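PDB 6M6T: 4-alpha-glucanotransferase from Streptococcus agalactiae, which is an amylomaltase, or disproportionating enzyme, a glucanotransferase built on a TIM-barrel fold. Local coordinates for residues N398-G403 and M448-D453. Residues are numbered along the deposited sequence; the frame is centred on the assembly and turned at random.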
# COMPACT_ATOMS: atom_id res chain seq x y z
N ASN A 398 -0.22 -0.70 -13.17
CA ASN A 398 -0.52 -0.88 -14.57
C ASN A 398 -1.47 0.20 -15.04
O ASN A 398 -2.10 0.90 -14.24
CB ASN A 398 -1.16 -2.26 -14.81
CG ASN A 398 -0.20 -3.39 -14.57
OD1 ASN A 398 -0.28 -4.10 -13.56
ND2 ASN A 398 0.71 -3.58 -15.50
N GLU A 399 -1.61 0.30 -16.35
CA GLU A 399 -2.58 1.23 -16.91
C GLU A 399 -3.99 0.82 -16.50
O GLU A 399 -4.25 -0.32 -16.13
CB GLU A 399 -2.44 1.25 -18.42
CG GLU A 399 -1.00 1.34 -18.87
CD GLU A 399 -0.80 0.88 -20.29
OE1 GLU A 399 -0.54 -0.33 -20.50
OE2 GLU A 399 -0.92 1.75 -21.20
N VAL A 400 -4.92 1.78 -16.54
CA VAL A 400 -6.32 1.39 -16.50
C VAL A 400 -6.64 0.70 -17.81
O VAL A 400 -6.01 0.96 -18.84
CB VAL A 400 -7.23 2.60 -16.26
CG1 VAL A 400 -6.78 3.39 -15.04
CG2 VAL A 400 -7.28 3.47 -17.51
N ILE A 401 -7.62 -0.22 -17.77
CA ILE A 401 -7.95 -1.04 -18.93
C ILE A 401 -8.21 -0.17 -20.16
O ILE A 401 -7.75 -0.48 -21.27
CB ILE A 401 -9.17 -1.95 -18.65
CG1 ILE A 401 -8.84 -3.01 -17.61
CG2 ILE A 401 -9.69 -2.60 -19.93
CD1 ILE A 401 -10.06 -3.63 -17.02
N ASN A 402 -8.95 0.92 -19.97
CA ASN A 402 -9.17 1.83 -21.09
C ASN A 402 -7.86 2.35 -21.64
O ASN A 402 -7.75 2.56 -22.85
CB ASN A 402 -10.04 2.99 -20.65
CG ASN A 402 -11.49 2.69 -20.84
OD1 ASN A 402 -11.86 1.91 -21.71
ND2 ASN A 402 -12.34 3.30 -20.01
N GLY A 403 -6.87 2.54 -20.77
CA GLY A 403 -5.57 2.98 -21.23
C GLY A 403 -4.77 1.87 -21.88
O GLY A 403 -4.17 2.06 -22.94
N MET A 448 -11.34 -0.22 -9.21
CA MET A 448 -12.48 0.69 -9.19
C MET A 448 -12.45 1.69 -10.35
O MET A 448 -13.50 2.18 -10.77
CB MET A 448 -12.55 1.42 -7.84
CG MET A 448 -13.66 2.48 -7.73
SD MET A 448 -15.33 1.78 -7.81
CE MET A 448 -15.28 0.68 -6.44
N GLN A 449 -11.26 1.98 -10.89
CA GLN A 449 -11.19 2.82 -12.09
C GLN A 449 -12.00 2.21 -13.22
O GLN A 449 -12.89 2.86 -13.79
CB GLN A 449 -9.74 3.01 -12.53
CG GLN A 449 -8.97 4.10 -11.83
CD GLN A 449 -8.32 3.60 -10.55
OE1 GLN A 449 -8.88 2.75 -9.83
NE2 GLN A 449 -7.14 4.13 -10.26
N ASP A 450 -11.72 0.94 -13.54
CA ASP A 450 -12.30 0.29 -14.72
C ASP A 450 -13.78 -0.03 -14.54
O ASP A 450 -14.53 -0.03 -15.52
CB ASP A 450 -11.52 -0.98 -15.03
CG ASP A 450 -10.02 -0.72 -15.13
OD1 ASP A 450 -9.66 0.31 -15.75
OD2 ASP A 450 -9.22 -1.53 -14.58
N LEU A 451 -14.21 -0.29 -13.31
CA LEU A 451 -15.64 -0.43 -13.05
C LEU A 451 -16.42 0.81 -13.48
O LEU A 451 -17.54 0.70 -13.99
CB LEU A 451 -15.86 -0.73 -11.57
CG LEU A 451 -17.32 -0.96 -11.26
CD1 LEU A 451 -17.60 -2.44 -11.28
CD2 LEU A 451 -17.62 -0.35 -9.92
N LEU A 452 -15.85 2.00 -13.29
CA LEU A 452 -16.48 3.24 -13.75
C LEU A 452 -16.02 3.66 -15.14
O LEU A 452 -16.36 4.78 -15.57
CB LEU A 452 -16.21 4.39 -12.78
CG LEU A 452 -16.28 4.01 -11.30
CD1 LEU A 452 -15.57 5.08 -10.47
CD2 LEU A 452 -17.71 3.80 -10.85
N ASP A 453 -15.25 2.83 -15.83
CA ASP A 453 -14.79 3.10 -17.19
C ASP A 453 -14.02 4.43 -17.26
O ASP A 453 -14.37 5.33 -18.03
CB ASP A 453 -15.98 3.10 -18.17
CG ASP A 453 -15.56 2.84 -19.63
OD1 ASP A 453 -14.88 1.83 -19.90
OD2 ASP A 453 -15.93 3.65 -20.51
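A buried carboxylate, that of Asp450, reaches across from one short helix to the first turn of another. Its OD1 accepts the backbone N-H of Ile401, N to OD1 2.9 Å at 147°. The nitrogen lies 46° out of the carboxylate plane. Ile401 directly follows the N-cap residue Val400, so the negative charge sits at the N-terminal end of helix 401-404, where the helix dipole would be expected to favour it. The aspartate crosses the Ile401 side chain at about a right angle, and the end of Ile401, CD1, lies against Asp450 OD2 at 3.3 Å. Beside this, Val400 CB lies against the same OD1 and its CG1 rests on Gln449 CB at 3.9 Å, while the Gln449 amide turns to Ser458 O. Asn402 ND2 grips the C-terminus of helix 448-451, through a weak hydrogen bond to Asp453 OD1 (2.9 Å, planes 76° apart) and another to Lys454 O. Asp453, at positive phi, is the C' residue of a Schellman motif; its OD1 has its main partner in Thr429 OG1, at the start of helix 428-438. Helix 448-451 directly follows barrel strand 443-447, neighbour of strand 389-392; helix 428-438 packs on Ile401 and Asn402, helix 481-493 on Leu451 to Asp453.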